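Long-range contacts in cerato-platanin 1 (PDB 3SUJ), which is a secreted fungal protein of the cerato-platanin family, built on a double-psi beta-barrel, that binds zinc but whose biological role is not firmly established: residues 4-9 / 108-113; 10-15 / 93-98; 19-24 / 82-87; 64-69 / 76-81. One frame throughout, in Å; residues are numbered along the deposited sequence.

Interaction 1 of 4, residues 4-9 / 108-113; sequences KLSYDE and LGTVNV
L5 and V111 form an antiparallel hydrogen-bonded pair. L5 N donates to V111 O at 2.8 Å, and V111 N donates back to L5 O at 2.9 Å. L5 buries more surface here than any other residue of the two segments. L5 CB lies 4.0 Å from V113 CG1. CG stands anti to the backbone N (chi1 174°), and beyond it CD2 also comes close to that methyl. V111, directly across the ladder, brings CG2 to the same L5 CB. L66, F90 and L100 add to the packing round L5.

K4 lies on the other face of the sheet with N112. The K4 side chain crosses that of T110 obliquely, and T110 CG2 touches CB, CG and CD, the nearest being K4 CB at 3.9 Å. The two strands, 3-7 and 111-118, are neighbours in the mixed sheet of the double-psi beta-barrel. Strand 90-92 flanks 3-7 on its other edge, and F90 bonds to the backbone of both K4 and S6.

T110 is the third main contributor. Its OG1 donates to S6 OG at 2.8 Å, while its CG2 also lies near S6 OG. An alanine in place of S6 would probably leave the T110 hydroxyl without this acceptor and free it to turn. T110 CA also makes a CA-H...O contact with L5 O. At G109 the direct backbone hydrogen bonds have ended, and a water links the segments, accepting from Y7 N at 3.0 Å and donating to G109 O at 2.7 Å.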
loop_
_atom_site.group_PDB
_atom_site.type_symbol
_atom_site.label_atom_id
_atom_site.label_comp_id
_atom_site.label_asym_id
_atom_site.label_seq_id
_atom_site.Cartn_x
_atom_site.Cartn_y
_atom_site.Cartn_z
ATOM N N LYS A 4 -9.418 7.932 -0.322
ATOM C CA LYS A 4 -9.377 7.239 -1.603
ATOM C C LYS A 4 -8.346 6.163 -1.677
ATOM O O LYS A 4 -7.211 6.335 -1.177
ATOM C CB LYS A 4 -9.067 8.252 -2.704
ATOM C CG LYS A 4 -10.197 9.233 -2.931
ATOM C CD LYS A 4 -9.798 10.174 -4.107
ATOM C CE LYS A 4 -10.640 11.390 -3.990
ATOM N NZ LYS A 4 -11.447 11.752 -5.189
ATOM N N LEU A 5 -8.682 5.079 -2.327
ATOM C CA LEU A 5 -7.762 4.007 -2.663
ATOM C C LEU A 5 -7.817 3.764 -4.187
ATOM O O LEU A 5 -8.886 3.464 -4.719
ATOM C CB LEU A 5 -8.110 2.717 -1.907
ATOM C CG LEU A 5 -7.251 1.535 -2.362
ATOM C CD1 LEU A 5 -5.817 1.651 -2.006
ATOM C CD2 LEU A 5 -7.800 0.258 -1.807
ATOM N N SER A 6 -6.647 3.796 -4.783
ATOM C CA SER A 6 -6.451 3.504 -6.225
ATOM C C SER A 6 -5.483 2.383 -6.332
ATOM O O SER A 6 -4.991 1.880 -5.292
ATOM C CB SER A 6 -5.884 4.721 -6.911
ATOM O OG SER A 6 -6.877 5.779 -6.776
ATOM N N TYR A 7 -5.155 1.949 -7.549
ATOM C CA TYR A 7 -4.147 0.897 -7.690
ATOM C C TYR A 7 -3.128 1.280 -8.750
ATOM O O TYR A 7 -3.404 2.154 -9.607
ATOM C CB TYR A 7 -4.741 -0.447 -7.970
ATOM C CG TYR A 7 -5.243 -0.707 -9.335
ATOM C CD1 TYR A 7 -6.528 -0.385 -9.658
ATOM C CD2 TYR A 7 -4.419 -1.323 -10.284
ATOM C CE1 TYR A 7 -6.998 -0.607 -10.939
ATOM C CE2 TYR A 7 -4.858 -1.592 -11.554
ATOM C CZ TYR A 7 -6.134 -1.239 -11.888
ATOM O OH TYR A 7 -6.708 -1.505 -13.172
ATOM N N ASP A 8 -2.001 0.615 -8.729
ATOM C CA ASP A 8 -0.998 0.796 -9.800
ATOM C C ASP A 8 -0.279 -0.513 -9.878
ATOM O O ASP A 8 0.289 -0.989 -8.905
ATOM C CB ASP A 8 -0.007 1.908 -9.469
ATOM C CG ASP A 8 0.771 2.340 -10.667
ATOM O OD1 ASP A 8 1.450 1.519 -11.268
ATOM O OD2 ASP A 8 0.584 3.543 -11.116
ATOM N N GLU A 9 -0.263 -1.128 -11.078
ATOM C CA GLU A 9 0.418 -2.418 -11.314
ATOM C C GLU A 9 1.881 -2.371 -11.184
ATOM O O GLU A 9 2.481 -3.434 -11.072
ATOM C CB GLU A 9 -0.018 -2.997 -12.678
ATOM C CG GLU A 9 -1.459 -3.362 -12.641
ATOM C CD GLU A 9 -1.932 -4.182 -13.864
ATOM O OE1 GLU A 9 -1.700 -5.360 -13.837
ATOM O OE2 GLU A 9 -2.640 -3.643 -14.711
ATOM N N LEU A 108 -13.609 -0.500 -10.861
ATOM C CA LEU A 108 -13.876 0.644 -9.993
ATOM C C LEU A 108 -12.855 1.761 -10.146
ATOM O O LEU A 108 -13.214 2.927 -10.092
ATOM C CB LEU A 108 -13.974 0.165 -8.522
ATOM C CG LEU A 108 -15.161 -0.790 -8.282
ATOM C CD1 LEU A 108 -15.126 -1.476 -6.901
ATOM C CD2 LEU A 108 -16.470 -0.062 -8.534
ATOM N N GLY A 109 -11.615 1.367 -10.273
ATOM C CA GLY A 109 -10.534 2.340 -10.453
ATOM C C GLY A 109 -10.051 2.933 -9.127
ATOM O O GLY A 109 -8.930 2.746 -8.708
ATOM N N THR A 110 -10.969 3.654 -8.490
ATOM C CA THR A 110 -10.736 4.342 -7.151
ATOM C C THR A 110 -11.943 4.095 -6.258
ATOM O O THR A 110 -13.078 4.191 -6.782
ATOM C CB THR A 110 -10.504 5.821 -7.352
ATOM O OG1 THR A 110 -9.303 5.977 -8.153
ATOM C CG2 THR A 110 -10.313 6.555 -6.020
ATOM N N VAL A 111 -11.753 3.700 -5.013
ATOM C CA VAL A 111 -12.871 3.460 -4.058
ATOM C C VAL A 111 -12.569 4.250 -2.825
ATOM O O VAL A 111 -11.444 4.641 -2.570
ATOM C CB VAL A 111 -13.036 2.035 -3.696
ATOM C CG1 VAL A 111 -13.469 1.179 -4.885
ATOM C CG2 VAL A 111 -11.849 1.447 -3.032
ATOM N N ASN A 112 -13.572 4.509 -2.050
ATOM C CA ASN A 112 -13.376 5.068 -0.677
ATOM C C ASN A 112 -13.239 3.971 0.326
ATOM O O ASN A 112 -13.948 2.979 0.231
ATOM C CB ASN A 112 -14.566 5.985 -0.324
ATOM C CG ASN A 112 -14.630 7.195 -1.240
ATOM O OD1 ASN A 112 -13.616 7.745 -1.689
ATOM N ND2 ASN A 112 -15.835 7.611 -1.531
ATOM N N VAL A 113 -12.267 4.128 1.194
ATOM C CA VAL A 113 -12.003 3.170 2.285
ATOM C C VAL A 113 -11.886 3.885 3.612
ATOM O O VAL A 113 -11.539 5.057 3.676
ATOM C CB VAL A 113 -10.696 2.374 2.014
ATOM C CG1 VAL A 113 -10.822 1.481 0.772
ATOM C CG2 VAL A 113 -9.513 3.292 1.908
HETATM O O HOH W 1 -6.568 3.143 -9.913
#

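Interaction 2 of 4, residues 10-15 / 93-98; sequences AYDNPS and SKQAMD
This is a polar contact in which D12, in the 3-10 turn just after strand 3-7, grips the first turn of helix 94-101. Both carboxylate oxygens are used. OD2 of D12 accepts from K94 N at 2.8 Å on its syn lone pair. D12 OD1 takes two donors. Q95 N reaches its syn lone pair at 3.0 Å, and Q95 NE2 reaches the anti one at 2.8 Å. The carboxylate and the Q95 amide are nearly coplanar, 24° apart. The bond from Q95 NE2 is fairly straight, with an angle of 163° at the hydrogen. A water joins the same two residues again, donating to D12 O and accepting from Q95 NE2. The partial positive charge of the helix N terminus would be expected to favour the charged carboxylate.

Beside it, Y11 CB packs on S93, 3.8 Å from S93 CB. The Y11 hydroxyl is hydrogen-bonded to D84 OD2. S93 OG lies between the backbone N and the carbonyl carbon (chi1 74°). From there it accepts from A96 N at 2.9 Å, and it also bonds to P44 O. K94 NZ pairs with D98 in a salt bridge further along. The whole is a serine N-cap, with an aspartate from a distant loop holding the next two backbone N-H groups of the helix.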
loop_
_atom_site.group_PDB
_atom_site.type_symbol
_atom_site.label_atom_id
_atom_site.label_comp_id
_atom_site.label_asym_id
_atom_site.label_seq_id
_atom_site.Cartn_x
_atom_site.Cartn_y
_atom_site.Cartn_z
ATOM N N ALA A 10 2.484 -1.200 -11.070
ATOM C CA ALA A 10 3.881 -1.159 -10.719
ATOM C C ALA A 10 4.145 -1.911 -9.427
ATOM O O ALA A 10 5.172 -2.505 -9.246
ATOM C CB ALA A 10 4.406 0.235 -10.622
ATOM N N TYR A 11 3.186 -1.858 -8.477
ATOM C CA TYR A 11 3.412 -2.477 -7.135
ATOM C C TYR A 11 3.240 -3.976 -7.198
ATOM O O TYR A 11 3.554 -4.657 -6.229
ATOM C CB TYR A 11 2.520 -1.805 -6.088
ATOM C CG TYR A 11 2.737 -0.291 -5.922
ATOM C CD1 TYR A 11 4.031 0.219 -5.537
ATOM C CD2 TYR A 11 1.716 0.584 -6.064
ATOM C CE1 TYR A 11 4.273 1.514 -5.359
ATOM C CE2 TYR A 11 1.939 1.873 -5.854
ATOM C CZ TYR A 11 3.245 2.347 -5.533
ATOM O OH TYR A 11 3.311 3.733 -5.346
ATOM N N ASP A 12 2.777 -4.533 -8.314
ATOM C CA ASP A 12 2.666 -5.967 -8.452
ATOM C C ASP A 12 3.939 -6.685 -8.900
ATOM O O ASP A 12 3.956 -7.932 -8.926
ATOM C CB ASP A 12 1.562 -6.254 -9.452
ATOM C CG ASP A 12 0.217 -5.827 -8.907
ATOM O OD1 ASP A 12 -0.538 -6.645 -8.338
ATOM O OD2 ASP A 12 -0.161 -4.679 -9.067
ATOM N N ASN A 13 4.958 -5.936 -9.274
ATOM C CA ASN A 13 6.233 -6.528 -9.748
ATOM C C ASN A 13 7.149 -6.768 -8.543
ATOM O O ASN A 13 7.711 -5.844 -8.019
ATOM C CB ASN A 13 6.904 -5.566 -10.719
ATOM C CG ASN A 13 8.087 -6.210 -11.395
ATOM O OD1 ASN A 13 8.598 -7.243 -10.913
ATOM N ND2 ASN A 13 8.580 -5.591 -12.459
ATOM N N PRO A 14 7.372 -8.048 -8.163
ATOM C CA PRO A 14 8.175 -8.308 -6.994
ATOM C C PRO A 14 9.630 -7.962 -7.224
ATOM O O PRO A 14 10.383 -7.824 -6.242
ATOM C CB PRO A 14 8.030 -9.807 -6.727
ATOM C CG PRO A 14 7.759 -10.373 -8.133
ATOM C CD PRO A 14 6.883 -9.291 -8.839
ATOM N N SER A 15 10.060 -7.838 -8.482
ATOM C CA SER A 15 11.491 -7.626 -8.777
ATOM C C SER A 15 11.888 -6.181 -8.737
ATOM O O SER A 15 13.083 -5.891 -8.778
ATOM C CB SER A 15 11.823 -8.189 -10.183
ATOM O OG SER A 15 11.372 -9.556 -10.168
ATOM N N SER A 93 -1.113 -2.154 -4.853
ATOM C CA SER A 93 -1.042 -3.087 -5.955
ATOM C C SER A 93 -2.410 -3.371 -6.488
ATOM O O SER A 93 -3.418 -3.340 -5.745
ATOM C CB SER A 93 -0.282 -4.393 -5.623
ATOM O OG SER A 93 -1.038 -5.404 -4.717
ATOM N N LYS A 94 -2.502 -3.842 -7.775
ATOM C CA LYS A 94 -3.768 -4.353 -8.282
ATOM C C LYS A 94 -4.198 -5.594 -7.488
ATOM O O LYS A 94 -5.388 -5.689 -7.221
ATOM C CB LYS A 94 -3.673 -4.662 -9.790
ATOM C CG LYS A 94 -5.015 -4.980 -10.369
ATOM C CD LYS A 94 -4.846 -5.270 -11.865
ATOM C CE LYS A 94 -6.194 -5.660 -12.400
ATOM N NZ LYS A 94 -6.544 -7.082 -12.106
ATOM N N GLN A 95 -3.280 -6.482 -7.178
ATOM C CA GLN A 95 -3.675 -7.676 -6.408
ATOM C C GLN A 95 -4.326 -7.248 -5.067
ATOM O O GLN A 95 -5.316 -7.845 -4.660
ATOM C CB GLN A 95 -2.488 -8.551 -6.159
ATOM C CG GLN A 95 -2.089 -9.416 -7.358
ATOM C CD GLN A 95 -0.767 -9.994 -7.179
ATOM O OE1 GLN A 95 -0.676 -11.162 -6.644
ATOM N NE2 GLN A 95 0.277 -9.248 -7.530
ATOM N N ALA A 96 -3.760 -6.278 -4.376
ATOM C CA ALA A 96 -4.328 -5.855 -3.110
ATOM C C ALA A 96 -5.712 -5.264 -3.295
ATOM O O ALA A 96 -6.635 -5.574 -2.536
ATOM C CB ALA A 96 -3.394 -4.889 -2.516
ATOM N N MET A 97 -5.892 -4.416 -4.331
ATOM C CA MET A 97 -7.178 -3.811 -4.522
ATOM C C MET A 97 -8.215 -4.846 -5.011
ATOM O O MET A 97 -9.383 -4.727 -4.635
ATOM C CB MET A 97 -7.085 -2.582 -5.455
ATOM C CG MET A 97 -8.440 -1.840 -5.498
ATOM S SD MET A 97 -8.217 -0.234 -6.289
ATOM C CE MET A 97 -9.882 0.332 -6.440
ATOM N N ASP A 98 -7.788 -5.793 -5.825
ATOM C CA ASP A 98 -8.681 -6.886 -6.204
ATOM C C ASP A 98 -9.073 -7.693 -4.951
ATOM O O ASP A 98 -10.270 -8.067 -4.844
ATOM C CB ASP A 98 -8.000 -7.781 -7.221
ATOM C CG ASP A 98 -8.245 -7.323 -8.672
ATOM O OD1 ASP A 98 -9.213 -6.657 -8.943
ATOM O OD2 ASP A 98 -7.412 -7.711 -9.532
HETATM O O HOH W 2 2.926 -10.325 -7.966
#

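Interaction 3 of 4, residues 19-24 / 82-87; sequences LSVTCS and AIDRSA
The D84 carboxylate holds T22 N, and the T22 hydroxyl holds R85 N, where the chain turns a corner in the double-psi barrel at the end of strand 76-83. The partner is the loop that carries C23, which is disulfide-bonded to C60. The D84 side chain leaves with CG anti to the backbone N (chi1 -160°). Its CB lies 3.9 Å from V21 CB. D84 CG rests against the same valine, 3.8 Å from V21 CG1. D84 OD1 accepts from T22 N at 3.0 Å, on the anti side and 29° out of the carboxylate plane. OD2 passes V21 CG1 and bonds to the hydroxyl of Y11. An alanine in place of D84 would probably leave T22 N and the Y11 hydroxyl without these partners and open a gap beside V21.

T22 OG1 accepts from R85 N at 2.9 Å. The T22 and D84 side chains cross at about a right angle. Next to this, V21 CG1 meets I83 CD1 at 4.2 Å. The R85 guanidinium leads away to I52 O and S50 O. C23 is the centre of an inverse gamma turn, and C23 N donates to I83 O at 3.0 Å from 35° above the carbonyl plane.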
loop_
_atom_site.group_PDB
_atom_site.type_symbol
_atom_site.label_atom_id
_atom_site.label_comp_id
_atom_site.label_asym_id
_atom_site.label_seq_id
_atom_site.Cartn_x
_atom_site.Cartn_y
_atom_site.Cartn_z
ATOM N N LEU A 19 14.873 1.002 -4.247
ATOM C CA LEU A 19 15.424 2.298 -4.707
ATOM C C LEU A 19 14.521 3.034 -5.665
ATOM O O LEU A 19 14.724 4.246 -5.863
ATOM C CB LEU A 19 16.860 2.132 -5.267
ATOM C CG LEU A 19 17.844 1.566 -4.287
ATOM C CD1 LEU A 19 19.155 1.255 -5.079
ATOM C CD2 LEU A 19 18.029 2.467 -3.066
ATOM N N SER A 20 13.481 2.390 -6.157
ATOM C CA SER A 20 12.546 3.010 -7.119
ATOM C C SER A 20 11.379 3.791 -6.524
ATOM O O SER A 20 10.605 4.382 -7.260
ATOM C CB SER A 20 11.977 1.967 -8.076
ATOM O OG SER A 20 10.992 1.129 -7.491
ATOM N N VAL A 21 11.270 3.756 -5.184
ATOM C CA VAL A 21 10.135 4.413 -4.498
ATOM C C VAL A 21 10.682 5.422 -3.523
ATOM O O VAL A 21 11.873 5.502 -3.210
ATOM C CB VAL A 21 9.257 3.311 -3.831
ATOM C CG1 VAL A 21 8.620 2.404 -4.873
ATOM C CG2 VAL A 21 10.092 2.528 -2.810
ATOM N N THR A 22 9.767 6.176 -2.947
ATOM C CA THR A 22 10.166 7.291 -2.079
ATOM C C THR A 22 10.943 6.768 -0.878
ATOM O O THR A 22 11.938 7.380 -0.416
ATOM C CB THR A 22 8.885 8.016 -1.576
ATOM O OG1 THR A 22 8.085 8.382 -2.661
ATOM C CG2 THR A 22 9.288 9.220 -0.711
ATOM N N CYS A 23 10.526 5.642 -0.320
ATOM C CA CYS A 23 11.121 5.086 0.899
ATOM C C CYS A 23 12.308 4.210 0.610
ATOM O O CYS A 23 12.388 3.048 1.043
ATOM C CB CYS A 23 10.054 4.300 1.723
ATOM S SG CYS A 23 8.640 5.332 2.178
ATOM N N SER A 24 13.248 4.810 -0.094
ATOM C CA SER A 24 14.454 4.083 -0.575
ATOM C C SER A 24 15.481 3.829 0.505
ATOM O O SER A 24 15.547 2.781 1.099
ATOM C CB SER A 24 14.986 4.775 -1.813
ATOM O OG SER A 24 15.228 6.108 -1.445
ATOM N N ALA A 82 3.205 0.918 3.415
ATOM C CA ALA A 82 3.420 2.106 2.642
ATOM C C ALA A 82 4.901 2.347 2.409
ATOM O O ALA A 82 5.732 2.370 3.312
ATOM C CB ALA A 82 2.891 3.289 3.398
ATOM N N ILE A 83 5.242 2.438 1.105
ATOM C CA ILE A 83 6.659 2.513 0.703
ATOM C C ILE A 83 6.917 3.675 -0.257
ATOM O O ILE A 83 8.112 3.867 -0.662
ATOM C CB ILE A 83 7.113 1.171 0.014
ATOM C CG1 ILE A 83 6.452 1.015 -1.395
ATOM C CG2 ILE A 83 6.740 -0.056 0.862
ATOM C CD1 ILE A 83 6.954 -0.280 -2.145
ATOM N N ASP A 84 5.891 4.379 -0.654
ATOM C CA ASP A 84 6.007 5.361 -1.758
ATOM C C ASP A 84 5.061 6.513 -1.493
ATOM O O ASP A 84 3.997 6.297 -0.823
ATOM C CB ASP A 84 5.663 4.611 -3.101
ATOM C CG ASP A 84 6.166 5.269 -4.321
ATOM O OD1 ASP A 84 7.150 6.046 -4.304
ATOM O OD2 ASP A 84 5.606 4.906 -5.373
ATOM N N ARG A 85 5.330 7.693 -1.975
ATOM C CA ARG A 85 4.339 8.743 -1.883
ATOM C C ARG A 85 3.191 8.558 -2.888
ATOM O O ARG A 85 3.437 8.123 -4.060
ATOM C CB ARG A 85 5.003 10.122 -2.145
ATOM C CG ARG A 85 3.980 11.278 -2.127
ATOM C CD ARG A 85 4.641 12.618 -1.809
ATOM N NE ARG A 85 3.595 13.652 -1.813
ATOM C CZ ARG A 85 2.691 13.791 -0.834
ATOM N NH1 ARG A 85 2.733 13.067 0.265
ATOM N NH2 ARG A 85 1.682 14.661 -0.973
ATOM N N SER A 86 1.945 8.805 -2.496
ATOM C CA SER A 86 0.825 8.994 -3.401
ATOM C C SER A 86 0.397 10.443 -3.135
ATOM O O SER A 86 0.426 10.901 -1.987
ATOM C CB SER A 86 -0.285 7.995 -2.982
ATOM O OG SER A 86 -1.295 7.894 -3.985
ATOM N N ALA A 87 -0.075 11.139 -4.155
ATOM C CA ALA A 87 -0.444 12.514 -3.883
ATOM C C ALA A 87 -1.708 12.728 -3.042
ATOM O O ALA A 87 -1.725 13.712 -2.300
ATOM C CB ALA A 87 -0.352 13.424 -5.159
#

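Interaction 4 of 4, residues 64-69 / 76-81; sequences YQLTYS and KSIYMV
Q65 CG is anti to the backbone N (chi1 -180°), and the chain runs on extended. Y79 CG is anti to its carbonyl carbon (chi1 -60°). The two side chains lie side by side, pointing the same way. Q65 CG comes 3.5 Å from Y79 CE1. Q65 NE2 then donates to Y79 OH at 3.1 Å, with the oxygen in the amide plane. The amide and ring planes are 40° apart. T67 and S77 follow on the same face, where their hydroxyl oxygens, T67 OG1 and S77 OG, share a hydrogen bond of 2.7 Å.

On the opposite face L66, I78 and M80 are buried. L66 CB meets I78 CG1 at 4.1 Å, and L66 CD1 reaches M80 CB at 4.3 Å. A96 and L100 of helix 94-101 pack on I78, and F90 and A92 on M80. The Y64 ring meets F90 edge-to-face, and its side chain lies next to D51, which binds zinc in a crystal structure of this protein.

Paired backbone bonds join Y64 with M80, L66 with I78, and Y68 with K76. In the first pair, M80 N donates to Y64 O at 2.8 Å. This regular ladder is that of an antiparallel beta hairpin, strands 63-68 and 76-83, within the double-psi beta-barrel.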
loop_
_atom_site.group_PDB
_atom_site.type_symbol
_atom_site.label_atom_id
_atom_site.label_comp_id
_atom_site.label_asym_id
_atom_site.label_seq_id
_atom_site.Cartn_x
_atom_site.Cartn_y
_atom_site.Cartn_z
ATOM N N TYR A 64 -0.992 0.005 7.122
ATOM C CA TYR A 64 -2.314 0.634 7.134
ATOM C C TYR A 64 -3.366 -0.401 6.900
ATOM O O TYR A 64 -3.308 -1.141 5.861
ATOM C CB TYR A 64 -2.398 1.743 6.051
ATOM C CG TYR A 64 -1.518 2.891 6.358
ATOM C CD1 TYR A 64 -2.022 3.977 7.082
ATOM C CD2 TYR A 64 -0.215 2.973 5.921
ATOM C CE1 TYR A 64 -1.252 5.095 7.386
ATOM C CE2 TYR A 64 0.567 4.112 6.227
ATOM C CZ TYR A 64 0.024 5.158 6.893
ATOM O OH TYR A 64 0.846 6.255 7.161
ATOM N N GLN A 65 -4.367 -0.450 7.750
ATOM C CA GLN A 65 -5.549 -1.230 7.510
ATOM C C GLN A 65 -6.539 -0.424 6.726
ATOM O O GLN A 65 -6.942 0.686 7.126
ATOM C CB GLN A 65 -6.152 -1.577 8.842
ATOM C CG GLN A 65 -7.452 -2.441 8.708
ATOM C CD GLN A 65 -8.121 -2.617 10.060
ATOM O OE1 GLN A 65 -8.276 -1.600 10.788
ATOM N NE2 GLN A 65 -8.454 -3.809 10.468
ATOM N N LEU A 66 -6.896 -0.940 5.556
ATOM C CA LEU A 66 -7.832 -0.279 4.656
ATOM C C LEU A 66 -9.060 -1.142 4.536
ATOM O O LEU A 66 -8.957 -2.284 4.174
ATOM C CB LEU A 66 -7.211 -0.071 3.276
ATOM C CG LEU A 66 -5.857 0.628 3.257
ATOM C CD1 LEU A 66 -5.279 0.722 1.807
ATOM C CD2 LEU A 66 -5.929 2.015 3.797
ATOM N N THR A 67 -10.203 -0.553 4.866
ATOM C CA THR A 67 -11.456 -1.305 4.914
ATOM C C THR A 67 -12.429 -0.743 3.931
ATOM O O THR A 67 -12.708 0.446 3.873
ATOM C CB THR A 67 -12.087 -1.275 6.355
ATOM O OG1 THR A 67 -11.088 -1.850 7.261
ATOM C CG2 THR A 67 -13.344 -2.147 6.376
ATOM N N TYR A 68 -12.897 -1.698 3.122
ATOM C CA TYR A 68 -13.889 -1.369 2.030
ATOM C C TYR A 68 -15.187 -1.991 2.384
ATOM O O TYR A 68 -15.261 -3.178 2.672
ATOM C CB TYR A 68 -13.401 -1.891 0.674
ATOM C CG TYR A 68 -14.344 -1.615 -0.468
ATOM C CD1 TYR A 68 -14.644 -0.332 -0.855
ATOM C CD2 TYR A 68 -14.942 -2.669 -1.121
ATOM C CE1 TYR A 68 -15.531 -0.087 -1.954
ATOM C CE2 TYR A 68 -15.833 -2.434 -2.230
ATOM C CZ TYR A 68 -16.072 -1.158 -2.537
ATOM O OH TYR A 68 -16.912 -0.885 -3.630
ATOM N N SER A 69 -16.208 -1.119 2.360
ATOM C CA SER A 69 -17.569 -1.612 2.596
ATOM C C SER A 69 -18.317 -1.528 1.277
ATOM O O SER A 69 -18.737 -0.434 0.869
ATOM C CB SER A 69 -18.219 -0.664 3.560
ATOM O OG SER A 69 -17.600 -0.845 4.810
ATOM N N LYS A 76 -14.513 -5.835 4.178
ATOM C CA LYS A 76 -13.251 -6.540 3.970
ATOM C C LYS A 76 -12.149 -5.527 4.234
ATOM O O LYS A 76 -12.253 -4.371 3.852
ATOM C CB LYS A 76 -13.227 -6.970 2.475
ATOM C CG LYS A 76 -11.984 -7.559 2.005
ATOM C CD LYS A 76 -11.599 -8.829 2.641
ATOM C CE LYS A 76 -10.304 -9.332 1.998
ATOM N NZ LYS A 76 -10.121 -10.745 2.494
ATOM N N SER A 77 -11.051 -6.032 4.788
ATOM C CA SER A 77 -9.868 -5.213 5.032
ATOM C C SER A 77 -8.660 -5.794 4.402
ATOM O O SER A 77 -8.521 -7.023 4.329
ATOM C CB SER A 77 -9.561 -5.091 6.548
ATOM O OG SER A 77 -10.639 -4.543 7.283
ATOM N N ILE A 78 -7.764 -4.921 3.986
ATOM C CA ILE A 78 -6.407 -5.378 3.671
ATOM C C ILE A 78 -5.423 -4.587 4.504
ATOM O O ILE A 78 -5.816 -3.588 5.080
ATOM C CB ILE A 78 -6.041 -5.159 2.122
ATOM C CG1 ILE A 78 -6.219 -3.708 1.699
ATOM C CG2 ILE A 78 -6.878 -6.149 1.261
ATOM C CD1 ILE A 78 -5.561 -3.249 0.354
ATOM N N TYR A 79 -4.177 -5.012 4.519
ATOM C CA TYR A 79 -3.124 -4.432 5.405
ATOM C C TYR A 79 -1.989 -4.097 4.486
ATOM O O TYR A 79 -1.394 -4.998 3.882
ATOM C CB TYR A 79 -2.732 -5.444 6.497
ATOM C CG TYR A 79 -3.966 -5.800 7.339
ATOM C CD1 TYR A 79 -4.327 -5.052 8.453
ATOM C CD2 TYR A 79 -4.832 -6.795 6.915
ATOM C CE1 TYR A 79 -5.485 -5.310 9.160
ATOM C CE2 TYR A 79 -6.047 -7.074 7.594
ATOM C CZ TYR A 79 -6.304 -6.336 8.731
ATOM O OH TYR A 79 -7.542 -6.554 9.384
ATOM N N MET A 80 -1.752 -2.838 4.276
ATOM C CA MET A 80 -0.792 -2.395 3.243
ATOM C C MET A 80 0.424 -1.755 3.865
ATOM O O MET A 80 0.271 -0.861 4.663
ATOM C CB MET A 80 -1.521 -1.363 2.320
ATOM C CG MET A 80 -0.741 -1.059 1.027
ATOM S SD MET A 80 -1.151 0.465 0.168
ATOM C CE MET A 80 -0.129 1.516 1.155
ATOM N N VAL A 81 1.618 -2.146 3.378
ATOM C CA VAL A 81 2.821 -1.475 3.759
ATOM C C VAL A 81 3.025 -0.255 2.864
ATOM O O VAL A 81 3.088 -0.443 1.612
ATOM C CB VAL A 81 4.054 -2.424 3.696
ATOM C CG1 VAL A 81 5.329 -1.654 4.095
ATOM C CG2 VAL A 81 3.801 -3.672 4.600
#

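From the N terminus, strand 3-7 enters interaction 1, whose partner near the C-terminal end closes a loop of 98 residues. The other three contacts nest inside it. Interaction 2 follows directly and ties the turn after that strand to helix 94-101. Interaction 3 lies within interaction 2, and interaction 4 within interaction 3, so no loops cross. Interactions 3 and 4 share strand 76-83 but sit on opposite sides of the chain's centre, about 19 Å apart between centres. Interactions 1 and 4 meet through neighbouring strands 111-118 and 63-68. M97 and K94 join the helix of interaction 2 to interaction 1, and the bond of Y11 to D84 joins the 10-15 turn to interaction 3.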